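Local coordinates for protein esterase A (Caulobacter crescentus, PDB 5GKV) that probably hydrolyses ester substrates as a penicillin-binding protein homologue with the serine beta-lactamase fold, at residues E32-F35 with G39-G42; F45-A48 with V53-D56; C347-P352 with A381-L386; Y360-Q365 with D372-R377. All coordinates share one frame; numbering follows the deposited sequence.

Overall arrangement
The four contacts gather where the terminal helices 25-35 and 373-384 meet the antiparallel sheet. Contact 1 turns the chain from helix 25-35 into strand 42-49, and contact 2 follows directly as the hairpin 42-49/52-60, their centres about 17 Å apart. The last 40 residues bring the chain back: contact 3 opens first, on strand 347-351, and closes last, near the end of helix 373-384; between them contact 4, centred about 9 Å from contact 1, sets the start of that helix against strand 356-362. Strands 42-49, 356-362 and 347-351 are neighbours, and thus the two ends of the sequence build one helix-sheet layer of the beta-lactamase fold.

Contact 1: E32-F35 with G39-G42; sequences EQNF and GELG
Glu40 lays the aliphatic part of its side chain on the ring of Phe35. Its CG sits 3.8 Å from the ring centroid, only 9° off the normal, a CH-pi contact over the middle of the face, while Glu40 CB comes to 3.4 Å from Phe35 CD1. The Glu40 chain bends at chi2 (-79°), which keeps both methylenes on the ring and turns the carboxylate up and away from its face, OE2 toward Asn34; the carboxylate plane is 41° from that of the ring. Next to this, Asn34 O receives the CA-H of Gly39 at 3.3 Å. At the rim of the Phe35 ring, near its plane, lie Leu41 O and Gly42 CA.

The segments form no direct hydrogen bond; two waters bridge them where helix 25-35 gives way to the loop leading into strand 42-49, the first long strand of the beta-lactamase-type sheet. Water 1 accepts from Asn34 ND2 at 2.9 Å and donates to Glu40 OE2 at 2.6 Å. Water 2 accepts from Glu40 N at 3.1 Å and lies close to Phe35 O near the end of the helix.

Further out, the buried carboxylate is held from helix 373-384 and strand 356-362: Glu40 OE1 forms a salt bridge with Arg374 and OE2 a hydrogen bond with Tyr360 OH, which would probably favour its charged form. Asn34 reaches the same helix, its OD1 bonded to Arg377 and its ND2 to Arg374 O. Phe31, one turn back along helix 25-35, meets the Phe35 ring edge-to-face.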
loop_
_atom_site.group_PDB
_atom_site.type_symbol
_atom_site.label_atom_id
_atom_site.label_comp_id
_atom_site.label_asym_id
_atom_site.label_seq_id
_atom_site.Cartn_x
_atom_site.Cartn_y
_atom_site.Cartn_z
ATOM N N GLU A 32 -2.615 18.708 14.999
ATOM C CA GLU A 32 -1.938 19.144 16.218
ATOM C C GLU A 32 -2.247 18.221 17.393
ATOM O O GLU A 32 -1.354 17.886 18.174
ATOM C CB GLU A 32 -2.335 20.587 16.546
ATOM C CG GLU A 32 -1.843 21.063 17.908
ATOM C CD GLU A 32 -2.289 22.493 18.215
ATOM O OE1 GLU A 32 -2.539 22.786 19.410
ATOM O OE2 GLU A 32 -2.375 23.310 17.268
ATOM N N GLN A 33 -3.508 17.802 17.540
ATOM C CA GLN A 33 -3.852 16.935 18.662
ATOM C C GLN A 33 -3.166 15.572 18.570
ATOM O O GLN A 33 -2.808 15.009 19.613
ATOM C CB GLN A 33 -5.364 16.752 18.760
ATOM C CG GLN A 33 -5.816 16.001 20.027
ATOM C CD GLN A 33 -5.684 16.871 21.272
ATOM O OE1 GLN A 33 -5.960 18.076 21.229
ATOM N NE2 GLN A 33 -5.241 16.272 22.375
ATOM N N ASN A 34 -2.980 15.022 17.350
ATOM C CA ASN A 34 -2.255 13.749 17.208
ATOM C C ASN A 34 -0.864 13.827 17.836
ATOM O O ASN A 34 -0.361 12.824 18.351
ATOM C CB ASN A 34 -2.108 13.334 15.729
ATOM C CG ASN A 34 -3.386 12.761 15.132
ATOM O OD1 ASN A 34 -4.325 12.420 15.849
ATOM N ND2 ASN A 34 -3.429 12.669 13.805
ATOM N N PHE A 35 -0.219 14.993 17.779
ATOM C CA PHE A 35 1.099 15.144 18.383
ATOM C C PHE A 35 1.044 15.320 19.901
ATOM O O PHE A 35 2.073 15.144 20.567
ATOM C CB PHE A 35 1.836 16.323 17.741
ATOM C CG PHE A 35 2.298 16.038 16.337
ATOM C CD1 PHE A 35 3.585 15.565 16.101
ATOM C CD2 PHE A 35 1.434 16.213 15.256
ATOM C CE1 PHE A 35 4.026 15.284 14.812
ATOM C CE2 PHE A 35 1.851 15.917 13.956
ATOM C CZ PHE A 35 3.162 15.456 13.728
ATOM N N GLY A 39 1.853 11.320 20.887
ATOM C CA GLY A 39 1.229 10.405 19.942
ATOM C C GLY A 39 2.009 10.162 18.661
ATOM O O GLY A 39 1.668 9.245 17.896
ATOM N N GLU A 40 3.056 10.949 18.420
ATOM C CA GLU A 40 3.773 10.927 17.153
ATOM C C GLU A 40 5.269 10.989 17.396
ATOM O O GLU A 40 5.733 11.370 18.481
ATOM C CB GLU A 40 3.381 12.125 16.261
ATOM C CG GLU A 40 1.916 12.150 15.829
ATOM C CD GLU A 40 1.606 11.190 14.670
ATOM O OE1 GLU A 40 2.311 10.169 14.491
ATOM O OE2 GLU A 40 0.636 11.471 13.929
ATOM N N LEU A 41 6.019 10.645 16.345
ATOM C CA LEU A 41 7.396 11.113 16.196
ATOM C C LEU A 41 7.388 12.219 15.142
ATOM O O LEU A 41 7.459 13.400 15.482
ATOM C CB LEU A 41 8.338 9.970 15.818
ATOM C CG LEU A 41 9.811 10.332 15.595
ATOM C CD1 LEU A 41 10.381 11.039 16.851
ATOM C CD2 LEU A 41 10.633 9.086 15.260
ATOM N N GLY A 42 7.248 11.850 13.868
ATOM C CA GLY A 42 6.976 12.820 12.825
ATOM C C GLY A 42 5.900 12.297 11.892
ATOM O O GLY A 42 5.659 11.083 11.798
HETATM O O HOH W 1 -0.738 13.416 12.875
HETATM O O HOH W 2 3.983 13.650 19.651
#

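Contact 2: F45-A48 with V53-D56; sequences FAFA and VVVD
Phe47 faces both Val54 and Val55, and its carbonyl oxygen takes a hydrogen bond from each: Val54 N at 2.7 Å and Val55 N at 3.1 Å. This is a classic beta bulge in the antiparallel hairpin 42-49/52-60. The Val54 donor lies in the carbonyl plane, that of Val55 is tilted 17° from it, and one oxygen can thus serve two successive amides. The pair is completed by Phe47 N, which donates to Val55 O at 2.9 Å. On either side of the bulge Ala46 pairs with Asp56 and Ala48 with Val53, both as non-hydrogen-bonded pairs.

The close packing is on the face of Phe47 and Val55, whose CB atoms stand 4.0 Å apart. With CG anti to the backbone N (chi1 -171°), the Phe47 ring leads away from strand 52-60 and reaches Ala382 of helix 373-384. Val54 runs alongside Phe47, its CG2 4.0 Å from Phe47 CD2 at the ring edge.

The face of Ala46, Ala48, Val53 and Asp56 is looser between the strands, with Ala46 CB 4.5 Å from Val53 CG1, and helix 270-281 covers it. Solvent comes nearer along strand 52-60, at partly exposed Val53, Val54 and Asp56; Asp56 OD1 makes a salt bridge with Arg44. Cohesion between the strands therefore rests largely on the backbone bonds gathered at the bulge, while the rings of Phe45 and Phe47 turn to helix 373-384 and Val54 and Val55 pack on the loop residue Phe24, Val55 also on Cys20.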
loop_
_atom_site.group_PDB
_atom_site.type_symbol
_atom_site.label_atom_id
_atom_site.label_comp_id
_atom_site.label_asym_id
_atom_site.label_seq_id
_atom_site.Cartn_x
_atom_site.Cartn_y
_atom_site.Cartn_z
ATOM N N PHE A 45 0.456 14.826 6.546
ATOM C CA PHE A 45 -0.882 14.480 6.079
ATOM C C PHE A 45 -1.211 15.388 4.913
ATOM O O PHE A 45 -1.094 16.611 5.026
ATOM C CB PHE A 45 -1.956 14.642 7.157
ATOM C CG PHE A 45 -3.356 14.329 6.667
ATOM C CD1 PHE A 45 -3.750 13.013 6.444
ATOM C CD2 PHE A 45 -4.283 15.348 6.445
ATOM C CE1 PHE A 45 -5.044 12.712 5.984
ATOM C CE2 PHE A 45 -5.580 15.061 5.995
ATOM C CZ PHE A 45 -5.963 13.742 5.768
ATOM N N ALA A 46 -1.651 14.791 3.816
ATOM C CA ALA A 46 -1.988 15.535 2.615
ATOM C C ALA A 46 -3.383 15.144 2.162
ATOM O O ALA A 46 -3.745 13.964 2.201
ATOM C CB ALA A 46 -0.965 15.283 1.492
ATOM N N PHE A 47 -4.147 16.140 1.708
ATOM C CA PHE A 47 -5.512 15.939 1.246
ATOM C C PHE A 47 -5.664 16.670 -0.075
ATOM O O PHE A 47 -5.185 17.798 -0.222
ATOM C CB PHE A 47 -6.524 16.448 2.295
ATOM C CG PHE A 47 -7.943 16.085 1.996
ATOM C CD1 PHE A 47 -8.402 14.794 2.222
ATOM C CD2 PHE A 47 -8.832 17.041 1.524
ATOM C CE1 PHE A 47 -9.725 14.459 1.966
ATOM C CE2 PHE A 47 -10.162 16.711 1.266
ATOM C CZ PHE A 47 -10.602 15.419 1.478
ATOM N N ALA A 48 -6.299 16.009 -1.048
ATOM C CA ALA A 48 -6.349 16.514 -2.411
ATOM C C ALA A 48 -7.781 16.504 -2.927
ATOM O O ALA A 48 -8.572 15.614 -2.607
ATOM C CB ALA A 48 -5.456 15.689 -3.357
ATOM N N VAL A 53 -3.410 18.974 -4.394
ATOM C CA VAL A 53 -3.195 18.956 -2.944
ATOM C C VAL A 53 -3.685 20.275 -2.351
ATOM O O VAL A 53 -3.235 21.352 -2.757
ATOM C CB VAL A 53 -1.716 18.710 -2.618
ATOM C CG1 VAL A 53 -1.460 18.891 -1.122
ATOM C CG2 VAL A 53 -1.303 17.307 -3.062
ATOM N N VAL A 54 -4.618 20.204 -1.394
ATOM C CA VAL A 54 -5.118 21.410 -0.741
ATOM C C VAL A 54 -4.678 21.513 0.717
ATOM O O VAL A 54 -4.539 22.632 1.229
ATOM C CB VAL A 54 -6.654 21.536 -0.855
ATOM C CG1 VAL A 54 -7.065 21.751 -2.307
ATOM C CG2 VAL A 54 -7.356 20.315 -0.274
ATOM N N VAL A 55 -4.448 20.395 1.397
ATOM C CA VAL A 55 -3.890 20.383 2.745
ATOM C C VAL A 55 -2.599 19.589 2.688
ATOM O O VAL A 55 -2.569 18.497 2.119
ATOM C CB VAL A 55 -4.850 19.746 3.767
ATOM C CG1 VAL A 55 -4.204 19.714 5.179
ATOM C CG2 VAL A 55 -6.201 20.463 3.777
ATOM N N ASP A 56 -1.538 20.134 3.269
ATOM C CA ASP A 56 -0.264 19.421 3.339
ATOM C C ASP A 56 0.419 19.892 4.619
ATOM O O ASP A 56 1.061 20.947 4.627
ATOM C CB ASP A 56 0.570 19.692 2.090
ATOM C CG ASP A 56 1.962 19.089 2.164
ATOM O OD1 ASP A 56 2.166 18.138 2.947
ATOM O OD2 ASP A 56 2.860 19.576 1.427
#

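Contact 3: C347-P352 with A381-L386; sequences CAFADP and AAYASL
The C-terminal helix 373-384 packs on the antiparallel sheet of the beta-lactamase fold, and toward its C-terminal end it is tied to strand 347-351 by one tyrosine. The backbones stay well apart, with Asp351 and Tyr383 still 10.8 Å from CA to CA, so Tyr383 has to span the gap with its whole side chain. Phe349 and Asp351, alternate residues of the strand, both direct their side chains at the helix and receive its phenol end between them.

Tyr383 OH donates at 2.6 Å to Asp351 OD2, which receives it on its anti lone pair, on the side away from the other carboxylate oxygen. OD2 lies in the plane of the tyrosine ring at its edge, and the carboxylate is turned 31° from that plane. Asp351 presents the group by holding CG anti to the backbone N (chi1 179°). Its carboxylate is well occupied in a buried setting: Thr334 also bonds to OD2, and the backbone N of Arg354, in the turn after the strand, bonds to OD1.

Phe349 and Tyr383 run past each other in opposite directions, meeting edge to edge without stacking; Phe349 CE2 is 4.0 Å from Tyr383 CE1. Pro333 and Val356 also pack on Tyr383. Two residues further along, Ser385 OG donates to Ala381 O at 2.9 Å.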
loop_
_atom_site.group_PDB
_atom_site.type_symbol
_atom_site.label_atom_id
_atom_site.label_comp_id
_atom_site.label_asym_id
_atom_site.label_seq_id
_atom_site.Cartn_x
_atom_site.Cartn_y
_atom_site.Cartn_z
ATOM N N CYS A 347 -1.347 5.287 5.314
ATOM C CA CYS A 347 -2.400 4.888 4.387
ATOM C C CYS A 347 -2.449 5.873 3.231
ATOM O O CYS A 347 -1.943 6.996 3.320
ATOM C CB CYS A 347 -3.773 4.819 5.073
ATOM S SG CYS A 347 -4.475 6.467 5.448
ATOM N N ALA A 348 -3.092 5.438 2.148
ATOM C CA ALA A 348 -3.424 6.322 1.040
ATOM C C ALA A 348 -4.741 5.844 0.447
ATOM O O ALA A 348 -4.974 4.634 0.350
ATOM C CB ALA A 348 -2.322 6.343 -0.020
ATOM N N PHE A 349 -5.609 6.785 0.073
ATOM C CA PHE A 349 -6.923 6.392 -0.421
ATOM C C PHE A 349 -7.384 7.349 -1.512
ATOM O O PHE A 349 -6.927 8.495 -1.605
ATOM C CB PHE A 349 -7.956 6.373 0.710
ATOM C CG PHE A 349 -8.333 7.756 1.183
ATOM C CD1 PHE A 349 -7.514 8.442 2.074
ATOM C CD2 PHE A 349 -9.469 8.387 0.694
ATOM C CE1 PHE A 349 -7.842 9.739 2.490
ATOM C CE2 PHE A 349 -9.801 9.685 1.104
ATOM C CZ PHE A 349 -8.996 10.350 2.002
ATOM N N ALA A 350 -8.358 6.874 -2.293
ATOM C CA ALA A 350 -9.036 7.650 -3.319
ATOM C C ALA A 350 -10.540 7.513 -3.142
ATOM O O ALA A 350 -11.031 6.438 -2.789
ATOM C CB ALA A 350 -8.653 7.183 -4.736
ATOM N N ASP A 351 -11.268 8.590 -3.409
ATOM C CA ASP A 351 -12.729 8.589 -3.364
ATOM C C ASP A 351 -13.213 9.144 -4.697
ATOM O O ASP A 351 -13.322 10.365 -4.873
ATOM C CB ASP A 351 -13.237 9.405 -2.179
ATOM C CG ASP A 351 -14.751 9.459 -2.097
ATOM O OD1 ASP A 351 -15.452 8.957 -3.023
ATOM O OD2 ASP A 351 -15.239 10.037 -1.101
ATOM N N PRO A 352 -13.490 8.274 -5.677
ATOM C CA PRO A 352 -13.938 8.785 -6.984
ATOM C C PRO A 352 -15.292 9.459 -6.921
ATOM O O PRO A 352 -15.577 10.298 -7.780
ATOM C CB PRO A 352 -13.989 7.528 -7.866
ATOM C CG PRO A 352 -13.077 6.557 -7.196
ATOM C CD PRO A 352 -13.220 6.831 -5.709
ATOM N N ALA A 381 -11.895 14.538 9.725
ATOM C CA ALA A 381 -11.896 15.997 9.777
ATOM C C ALA A 381 -11.885 16.611 8.384
ATOM O O ALA A 381 -12.519 17.653 8.144
ATOM C CB ALA A 381 -10.689 16.502 10.575
ATOM N N ALA A 382 -11.137 16.006 7.456
ATOM C CA ALA A 382 -11.097 16.547 6.104
ATOM C C ALA A 382 -12.474 16.461 5.457
ATOM O O ALA A 382 -12.951 17.432 4.856
ATOM C CB ALA A 382 -10.051 15.803 5.272
ATOM N N TYR A 383 -13.136 15.300 5.584
ATOM C CA TYR A 383 -14.472 15.155 5.007
ATOM C C TYR A 383 -15.482 16.080 5.679
ATOM O O TYR A 383 -16.389 16.594 5.012
ATOM C CB TYR A 383 -14.947 13.703 5.105
ATOM C CG TYR A 383 -14.531 12.845 3.927
ATOM C CD1 TYR A 383 -13.367 12.075 3.980
ATOM C CD2 TYR A 383 -15.309 12.788 2.769
ATOM C CE1 TYR A 383 -12.981 11.282 2.897
ATOM C CE2 TYR A 383 -14.934 11.999 1.690
ATOM C CZ TYR A 383 -13.768 11.252 1.765
ATOM O OH TYR A 383 -13.392 10.467 0.706
ATOM N N ALA A 384 -15.363 16.285 6.998
ATOM C CA ALA A 384 -16.282 17.186 7.693
ATOM C C ALA A 384 -16.075 18.639 7.288
ATOM O O ALA A 384 -16.912 19.490 7.613
ATOM C CB ALA A 384 -16.125 17.055 9.212
ATOM N N SER A 385 -14.978 18.941 6.600
ATOM C CA SER A 385 -14.699 20.280 6.110
ATOM C C SER A 385 -15.268 20.530 4.724
ATOM O O SER A 385 -15.250 21.677 4.259
ATOM C CB SER A 385 -13.185 20.522 6.092
ATOM O OG SER A 385 -12.659 20.418 7.409
ATOM N N LEU A 386 -15.756 19.493 4.057
ATOM C CA LEU A 386 -16.237 19.624 2.682
ATOM C C LEU A 386 -17.641 20.211 2.679
ATOM O O LEU A 386 -17.984 20.972 1.778
ATOM C CB LEU A 386 -16.226 18.260 1.971
ATOM C CG LEU A 386 -14.828 17.637 1.816
ATOM C CD1 LEU A 386 -14.885 16.226 1.263
ATOM C CD2 LEU A 386 -13.961 18.503 0.937
#

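Contact 4: Y360-Q365 with D372-R377; sequences YVMNKQ and DPRSVR
Arg374 reaches from the first turn of helix 373-384 across the hydroxyl end of Tyr360 to the loop beyond strand 356-362. The tyrosine ring and the guanidinium planes stand 72° apart, with Tyr360 OH 3.1 Å above one face of the guanidinium, toward its rim. That hydroxyl makes no hydrogen bond to Arg374; it pairs with Glu40, which also forms a salt bridge with Arg374 NH1. Arg374 CD rests 3.4 Å from Tyr360 OH. Farther down the ring, Ser375 packs its CB 3.5 Å from Tyr360 CD2, and its CA lies over the ring face.

A bend at chi3 (-68°) turns the guanidinium so that its end meets Lys364 O in plane. NH1 and NH2 both donate to this one oxygen, Arg374 NH1 to Lys364 O at 2.9 Å and NH2 only slightly longer. Met362 crosses Arg374 at about a right angle, its CG 3.7 Å from Arg374 NH1.

Asp372 fixes the other edge. Arg374 NE donates to Asp372 OD1 at 2.9 Å, approaching on the syn side, while NH2 meets OD2 from above the carboxylate plane. The same OD1 accepts from Arg374 N on its anti side. Asp372 is thus a helix N-cap whose salt bridge also holds the Arg374 guanidinium in place, and Arg374 in turn ties the start of the C-terminal helix to Lys364 O, just past strand 356-362 of the beta-lactamase-type sheet.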
loop_
_atom_site.group_PDB
_atom_site.type_symbol
_atom_site.label_atom_id
_atom_site.label_comp_id
_atom_site.label_asym_id
_atom_site.label_seq_id
_atom_site.Cartn_x
_atom_site.Cartn_y
_atom_site.Cartn_z
ATOM N N TYR A 360 -1.757 9.593 4.770
ATOM C CA TYR A 360 -1.127 9.847 6.060
ATOM C C TYR A 360 0.154 9.025 6.110
ATOM O O TYR A 360 0.111 7.804 5.928
ATOM C CB TYR A 360 -2.078 9.462 7.190
ATOM C CG TYR A 360 -1.456 9.423 8.570
ATOM C CD1 TYR A 360 -1.202 10.604 9.278
ATOM C CD2 TYR A 360 -1.155 8.210 9.176
ATOM C CE1 TYR A 360 -0.642 10.564 10.549
ATOM C CE2 TYR A 360 -0.608 8.162 10.428
ATOM C CZ TYR A 360 -0.352 9.338 11.117
ATOM O OH TYR A 360 0.204 9.275 12.380
ATOM N N VAL A 361 1.286 9.686 6.350
ATOM C CA VAL A 361 2.585 9.017 6.338
ATOM C C VAL A 361 3.319 9.425 7.609
ATOM O O VAL A 361 3.520 10.619 7.853
ATOM C CB VAL A 361 3.401 9.378 5.087
ATOM C CG1 VAL A 361 4.778 8.713 5.156
ATOM C CG2 VAL A 361 2.638 8.931 3.799
ATOM N N MET A 362 3.706 8.448 8.422
ATOM C CA MET A 362 4.311 8.767 9.712
ATOM C C MET A 362 5.410 7.764 10.006
ATOM O O MET A 362 5.517 6.728 9.352
ATOM C CB MET A 362 3.268 8.766 10.845
ATOM C CG MET A 362 2.867 7.358 11.362
ATOM S SD MET A 362 2.266 6.138 10.140
ATOM C CE MET A 362 3.305 4.741 10.568
ATOM N N ASN A 363 6.226 8.060 11.024
ATOM C CA ASN A 363 7.304 7.139 11.351
ATOM C C ASN A 363 7.210 6.526 12.743
ATOM O O ASN A 363 7.968 5.596 13.028
ATOM C CB ASN A 363 8.684 7.804 11.160
ATOM C CG ASN A 363 8.885 9.046 12.014
ATOM O OD1 ASN A 363 7.959 9.545 12.635
ATOM N ND2 ASN A 363 10.114 9.572 12.013
ATOM N N LYS A 364 6.293 6.972 13.592
ATOM C CA LYS A 364 5.997 6.248 14.828
ATOM C C LYS A 364 4.945 5.173 14.535
ATOM O O LYS A 364 3.793 5.480 14.204
ATOM C CB LYS A 364 5.541 7.193 15.933
ATOM C CG LYS A 364 5.211 6.459 17.248
ATOM C CD LYS A 364 4.865 7.451 18.353
ATOM C CE LYS A 364 4.405 6.742 19.634
ATOM N NZ LYS A 364 5.507 5.912 20.217
ATOM N N GLN A 365 5.347 3.911 14.648
ATOM C CA GLN A 365 4.475 2.797 14.291
ATOM C C GLN A 365 3.532 2.470 15.440
ATOM O O GLN A 365 3.972 2.287 16.576
ATOM C CB GLN A 365 5.323 1.579 13.925
ATOM C CG GLN A 365 6.251 1.866 12.755
ATOM C CD GLN A 365 7.026 0.635 12.282
ATOM O OE1 GLN A 365 7.484 -0.175 13.085
ATOM N NE2 GLN A 365 7.156 0.493 10.978
ATOM N N ASP A 372 -5.563 2.938 11.764
ATOM C CA ASP A 372 -4.892 3.632 12.850
ATOM C C ASP A 372 -5.654 4.923 13.126
ATOM O O ASP A 372 -5.900 5.694 12.187
ATOM C CB ASP A 372 -3.441 3.938 12.475
ATOM C CG ASP A 372 -2.668 4.584 13.603
ATOM O OD1 ASP A 372 -2.947 5.757 13.953
ATOM O OD2 ASP A 372 -1.771 3.900 14.152
ATOM N N PRO A 373 -6.053 5.193 14.374
ATOM C CA PRO A 373 -6.925 6.349 14.621
ATOM C C PRO A 373 -6.293 7.687 14.288
ATOM O O PRO A 373 -7.040 8.635 14.036
ATOM C CB PRO A 373 -7.244 6.249 16.123
ATOM C CG PRO A 373 -6.187 5.360 16.685
ATOM C CD PRO A 373 -5.875 4.377 15.590
ATOM N N ARG A 374 -4.957 7.811 14.303
ATOM C CA ARG A 374 -4.345 9.072 13.871
ATOM C C ARG A 374 -4.765 9.411 12.442
ATOM O O ARG A 374 -5.146 10.553 12.143
ATOM C CB ARG A 374 -2.816 8.991 13.993
ATOM C CG ARG A 374 -2.314 8.789 15.452
ATOM C CD ARG A 374 -0.823 8.462 15.487
ATOM N NE ARG A 374 -0.544 7.134 14.913
ATOM C CZ ARG A 374 0.679 6.681 14.637
ATOM N NH1 ARG A 374 1.744 7.454 14.844
ATOM N NH2 ARG A 374 0.830 5.459 14.145
ATOM N N SER A 375 -4.758 8.417 11.555
ATOM C CA SER A 375 -5.135 8.660 10.164
ATOM C C SER A 375 -6.644 8.823 10.022
ATOM O O SER A 375 -7.109 9.701 9.284
ATOM C CB SER A 375 -4.621 7.525 9.261
ATOM O OG SER A 375 -5.320 6.297 9.455
ATOM N N VAL A 376 -7.415 8.010 10.754
ATOM C CA VAL A 376 -8.872 8.051 10.628
ATOM C C VAL A 376 -9.412 9.410 11.067
ATOM O O VAL A 376 -10.260 10.005 10.386
ATOM C CB VAL A 376 -9.506 6.894 11.419
ATOM C CG1 VAL A 376 -11.020 6.958 11.332
ATOM C CG2 VAL A 376 -8.992 5.544 10.880
ATOM N N ARG A 377 -8.924 9.926 12.197
ATOM C CA ARG A 377 -9.391 11.225 12.683
ATOM C C ARG A 377 -9.083 12.331 11.681
ATOM O O ARG A 377 -9.879 13.262 11.508
ATOM C CB ARG A 377 -8.742 11.567 14.026
ATOM C CG ARG A 377 -9.185 10.729 15.219
ATOM C CD ARG A 377 -8.643 11.350 16.537
ATOM N NE ARG A 377 -7.195 11.170 16.693
ATOM C CZ ARG A 377 -6.640 10.123 17.303
ATOM N NH1 ARG A 377 -7.414 9.178 17.835
ATOM N NH2 ARG A 377 -5.316 10.026 17.404
#